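Long-range contact in adherence and virulence protein A (Streptococcus pneumoniae, PDB 6PON), which belongs to the NFACT family, binds fibronectin and probably contributes to the adherence and virulence of pneumococci: residues V94-N106 with H113-K125. Numbering follows the deposited sequence.
Sequences VENDRIVEITVSN and HIQATLIIEIMGK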
loop_
_atom_site.group_PDB
_atom_site.type_symbol
_atom_site.label_atom_id
_atom_site.label_comp_id
_atom_site.label_asym_id
_atom_site.label_seq_id
_atom_site.Cartn_x
_atom_site.Cartn_y
_atom_site.Cartn_z
ATOM N N VAL B 94 28.505 6.921 4.191
ATOM C CA VAL B 94 28.652 5.469 4.265
ATOM C C VAL B 94 27.260 4.862 4.352
ATOM O O VAL B 94 26.588 4.985 5.379
ATOM C CB VAL B 94 29.504 5.036 5.462
ATOM C CG1 VAL B 94 29.687 3.528 5.426
ATOM C CG2 VAL B 94 30.841 5.746 5.460
ATOM N N GLU B 95 26.824 4.207 3.282
ATOM C CA GLU B 95 25.543 3.482 3.278
ATOM C C GLU B 95 24.447 4.481 3.656
ATOM O O GLU B 95 24.391 5.572 3.064
ATOM C CB GLU B 95 25.669 2.259 4.185
ATOM C CG GLU B 95 26.311 1.050 3.534
ATOM C CD GLU B 95 25.668 0.678 2.181
ATOM O OE1 GLU B 95 26.386 0.713 1.150
ATOM O OE2 GLU B 95 24.457 0.352 2.141
ATOM N N ASN B 96 23.577 4.173 4.621
ATOM C CA ASN B 96 22.637 5.142 5.169
ATOM C C ASN B 96 22.915 5.380 6.644
ATOM O O ASN B 96 22.022 5.760 7.398
ATOM C CB ASN B 96 21.188 4.700 4.973
ATOM C CG ASN B 96 20.205 5.869 5.030
ATOM O OD1 ASN B 96 20.381 6.872 4.340
ATOM N ND2 ASN B 96 19.162 5.739 5.856
ATOM N N ASP B 97 24.157 5.159 7.066
ATOM C CA ASP B 97 24.535 5.400 8.446
ATOM C C ASP B 97 24.895 6.876 8.625
ATOM O O ASP B 97 24.968 7.641 7.663
ATOM C CB ASP B 97 25.699 4.492 8.832
ATOM C CG ASP B 97 25.783 4.237 10.331
ATOM O OD1 ASP B 97 25.119 4.939 11.135
ATOM O OD2 ASP B 97 26.546 3.321 10.706
ATOM N N ARG B 98 25.106 7.278 9.877
ATOM C CA ARG B 98 25.429 8.667 10.210
ATOM C C ARG B 98 26.945 8.890 10.205
ATOM O O ARG B 98 27.563 9.239 11.211
ATOM C CB ARG B 98 24.813 9.044 11.555
ATOM C CG ARG B 98 23.256 9.154 11.559
ATOM C CD ARG B 98 22.689 9.023 12.974
ATOM N NE ARG B 98 23.260 7.811 13.546
ATOM C CZ ARG B 98 23.399 7.566 14.844
ATOM N NH1 ARG B 98 23.016 8.466 15.745
ATOM N NH2 ARG B 98 23.969 6.433 15.234
ATOM N N ILE B 99 27.540 8.685 9.028
ATOM C CA ILE B 99 28.978 8.826 8.818
ATOM C C ILE B 99 29.216 9.467 7.463
ATOM O O ILE B 99 28.686 8.993 6.450
ATOM C CB ILE B 99 29.714 7.474 8.862
ATOM C CG1 ILE B 99 29.280 6.669 10.073
ATOM C CG2 ILE B 99 31.238 7.700 8.845
ATOM C CD1 ILE B 99 30.006 5.393 10.216
ATOM N N VAL B 100 30.056 10.503 7.429
ATOM C CA VAL B 100 30.437 11.152 6.180
ATOM C C VAL B 100 31.945 11.117 6.022
ATOM O O VAL B 100 32.694 11.384 6.970
ATOM C CB VAL B 100 29.938 12.605 6.093
ATOM C CG1 VAL B 100 30.427 13.229 4.810
ATOM C CG2 VAL B 100 28.421 12.632 6.166
ATOM N N GLU B 101 32.382 10.810 4.801
ATOM C CA GLU B 101 33.787 10.754 4.447
ATOM C C GLU B 101 34.058 11.751 3.331
ATOM O O GLU B 101 33.356 11.768 2.311
ATOM C CB GLU B 101 34.199 9.344 4.031
ATOM C CG GLU B 101 34.109 8.356 5.192
ATOM C CD GLU B 101 34.590 6.973 4.833
ATOM O OE1 GLU B 101 34.725 6.677 3.633
ATOM O OE2 GLU B 101 34.844 6.184 5.760
ATOM N N ILE B 102 35.076 12.576 3.549
ATOM C CA ILE B 102 35.486 13.628 2.644
ATOM C C ILE B 102 36.912 13.301 2.241
ATOM O O ILE B 102 37.831 13.370 3.075
ATOM C CB ILE B 102 35.411 15.014 3.300
ATOM C CG1 ILE B 102 33.976 15.315 3.727
ATOM C CG2 ILE B 102 36.003 16.071 2.348
ATOM C CD1 ILE B 102 33.828 16.529 4.606
ATOM N N THR B 103 37.107 12.946 0.978
ATOM C CA THR B 103 38.441 12.642 0.492
ATOM C C THR B 103 39.056 13.898 -0.106
ATOM O O THR B 103 38.397 14.649 -0.841
ATOM C CB THR B 103 38.418 11.506 -0.531
ATOM O OG1 THR B 103 37.653 10.425 -0.004
ATOM C CG2 THR B 103 39.801 10.995 -0.760
ATOM N N VAL B 104 40.320 14.131 0.241
ATOM C CA VAL B 104 41.061 15.312 -0.175
ATOM C C VAL B 104 42.443 14.893 -0.640
ATOM O O VAL B 104 42.994 13.870 -0.224
ATOM C CB VAL B 104 41.218 16.354 0.949
ATOM C CG1 VAL B 104 39.868 16.754 1.490
ATOM C CG2 VAL B 104 42.126 15.791 2.046
ATOM N N SER B 105 43.005 15.722 -1.500
ATOM C CA SER B 105 44.376 15.578 -1.933
ATOM C C SER B 105 45.051 16.932 -1.786
ATOM O O SER B 105 44.404 17.979 -1.893
ATOM C CB SER B 105 44.450 15.065 -3.376
ATOM O OG SER B 105 43.650 15.856 -4.218
ATOM N N ASN B 106 46.353 16.899 -1.529
ATOM C CA ASN B 106 47.126 18.101 -1.261
ATOM C C ASN B 106 48.578 17.830 -1.648
ATOM O O ASN B 106 48.940 16.722 -2.064
ATOM C CB ASN B 106 46.992 18.505 0.212
ATOM C CG ASN B 106 47.140 19.997 0.432
ATOM O OD1 ASN B 106 47.617 20.720 -0.438
ATOM N ND2 ASN B 106 46.727 20.466 1.606
ATOM N N HIS B 113 52.602 14.754 -3.606
ATOM C CA HIS B 113 51.159 14.547 -3.493
ATOM C C HIS B 113 50.836 13.679 -2.273
ATOM O O HIS B 113 51.505 12.672 -2.011
ATOM C CB HIS B 113 50.676 13.918 -4.818
ATOM C CG HIS B 113 49.260 13.422 -4.831
ATOM N ND1 HIS B 113 48.658 12.987 -5.993
ATOM C CD2 HIS B 113 48.334 13.257 -3.852
ATOM C CE1 HIS B 113 47.421 12.589 -5.732
ATOM N NE2 HIS B 113 47.199 12.740 -4.437
ATOM N N ILE B 114 49.822 14.095 -1.507
ATOM C CA ILE B 114 49.310 13.343 -0.370
ATOM C C ILE B 114 47.797 13.240 -0.519
ATOM O O ILE B 114 47.167 14.052 -1.201
ATOM C CB ILE B 114 49.669 13.997 0.986
ATOM C CG1 ILE B 114 49.098 15.414 1.073
ATOM C CG2 ILE B 114 51.162 14.067 1.175
ATOM C CD1 ILE B 114 47.761 15.482 1.774
ATOM N N GLN B 115 47.213 12.234 0.145
ATOM C CA GLN B 115 45.764 12.065 0.215
ATOM C C GLN B 115 45.337 11.777 1.651
ATOM O O GLN B 115 46.061 11.134 2.412
ATOM C CB GLN B 115 45.266 10.922 -0.676
ATOM C CG GLN B 115 44.584 11.356 -1.976
ATOM C CD GLN B 115 43.748 10.233 -2.644
ATOM O OE1 GLN B 115 44.055 9.042 -2.525
ATOM N NE2 GLN B 115 42.678 10.624 -3.336
ATOM N N ALA B 116 44.141 12.237 2.014
ATOM C CA ALA B 116 43.617 11.962 3.343
ATOM C C ALA B 116 42.099 11.986 3.296
ATOM O O ALA B 116 41.492 12.554 2.383
ATOM C CB ALA B 116 44.150 12.972 4.378
ATOM N N THR B 117 41.484 11.369 4.297
ATOM C CA THR B 117 40.029 11.313 4.410
ATOM C C THR B 117 39.606 11.973 5.714
ATOM O O THR B 117 40.091 11.598 6.789
ATOM C CB THR B 117 39.514 9.875 4.387
ATOM O OG1 THR B 117 40.129 9.150 3.316
ATOM C CG2 THR B 117 37.989 9.868 4.218
ATOM N N LEU B 118 38.721 12.957 5.624
ATOM C CA LEU B 118 38.171 13.613 6.801
ATOM C C LEU B 118 36.824 12.966 7.084
ATOM O O LEU B 118 35.941 12.985 6.226
ATOM C CB LEU B 118 38.039 15.120 6.571
ATOM C CG LEU B 118 37.442 15.976 7.693
ATOM C CD1 LEU B 118 38.323 15.973 8.930
ATOM C CD2 LEU B 118 37.195 17.386 7.194
ATOM N N ILE B 119 36.683 12.362 8.264
ATOM C CA ILE B 119 35.539 11.526 8.615
ATOM C C ILE B 119 34.822 12.134 9.813
ATOM O O ILE B 119 35.453 12.402 10.845
ATOM C CB ILE B 119 35.961 10.090 8.966
ATOM C CG1 ILE B 119 36.784 9.443 7.851
ATOM C CG2 ILE B 119 34.725 9.259 9.348
ATOM C CD1 ILE B 119 37.311 8.035 8.213
ATOM N N ILE B 120 33.499 12.303 9.700
ATOM C CA ILE B 120 32.677 12.666 10.848
ATOM C C ILE B 120 31.717 11.518 11.129
ATOM O O ILE B 120 31.046 11.024 10.219
ATOM C CB ILE B 120 31.918 13.999 10.652
ATOM C CG1 ILE B 120 31.074 14.308 11.891
ATOM C CG2 ILE B 120 31.021 14.001 9.382
ATOM C CD1 ILE B 120 30.346 15.646 11.834
ATOM N N GLU B 121 31.687 11.080 12.384
ATOM C CA GLU B 121 30.760 10.074 12.876
ATOM C C GLU B 121 29.827 10.764 13.852
ATOM O O GLU B 121 30.283 11.324 14.857
ATOM C CB GLU B 121 31.495 8.934 13.578
ATOM C CG GLU B 121 32.621 8.314 12.775
ATOM C CD GLU B 121 33.471 7.412 13.644
ATOM O OE1 GLU B 121 33.188 7.376 14.871
ATOM O OE2 GLU B 121 34.397 6.748 13.113
ATOM N N ILE B 122 28.536 10.733 13.550
ATOM C CA ILE B 122 27.522 11.366 14.379
ATOM C C ILE B 122 26.814 10.231 15.104
ATOM O O ILE B 122 25.863 9.635 14.597
ATOM C CB ILE B 122 26.579 12.225 13.554
ATOM C CG1 ILE B 122 27.407 13.297 12.849
ATOM C CG2 ILE B 122 25.529 12.856 14.442
ATOM C CD1 ILE B 122 26.714 13.931 11.686
ATOM N N MET B 123 27.304 9.926 16.304
ATOM C CA MET B 123 26.938 8.758 17.098
ATOM C C MET B 123 26.696 9.154 18.539
ATOM O O MET B 123 27.214 8.534 19.470
ATOM C CB MET B 123 28.033 7.692 17.053
ATOM C CG MET B 123 28.481 7.290 15.650
ATOM S SD MET B 123 27.332 6.114 14.935
ATOM C CE MET B 123 27.868 6.074 13.231
ATOM N N GLY B 124 25.933 10.221 18.744
ATOM C CA GLY B 124 25.619 10.668 20.085
ATOM C C GLY B 124 26.842 10.832 20.969
ATOM O O GLY B 124 27.761 11.586 20.638
ATOM N N LYS B 125 26.866 10.092 22.081
ATOM C CA LYS B 125 27.956 10.173 23.047
ATOM C C LYS B 125 29.312 9.857 22.413
ATOM O O LYS B 125 30.344 10.346 22.879
ATOM C CB LYS B 125 27.645 9.220 24.209
ATOM C CG LYS B 125 28.842 8.564 24.862
ATOM C CD LYS B 125 28.452 7.257 25.512
ATOM C CE LYS B 125 27.956 7.506 26.907
ATOM N NZ LYS B 125 29.056 8.042 27.756
#
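Met-123 folds back against Ile-99 and Arg-98 where strand 99-106 begins. A bend at chi2 (-81°) brings CE to 3.5 Å from CG1 of Ile-99 and to 3.6 Å from OD1 of Asp-97, whose side chain crosses that of Met-123 at about a right angle; SD lies 3.4 Å from NH2 of Arg-98, oblique to the guanidinium. The Ile-122 carbonyl points its O at one face of that group, 3.1 Å above the plane and over its centre, so the in-plane N-H bonds do not aim at it and no hydrogen bond forms. The strands pair as an antiparallel hairpin, axes at 158°. Four hydrogen-bonded pairs, Val-100/Ile-120 to Asn-106/Ile-114, each make two backbone bonds; Ile-122 N adds a nearly straight one to Arg-98 O (174°). On one face Ile-99 and Ile-119 lie side by side, CG2 to CG2 3.9 Å, and the Glu-101 chain runs alongside Ile-119. On the other, Val-100 CB meets Ile-120 CG2 at 3.7 Å. Glu-121 directs its carboxylate to Arg-154 and Tyr-162, and Ser-105 and Gln-115 both bond Glu-89. Backbone bonds thus fix the register of two neighbouring inner strands, while side chains meet mainly through dispersion.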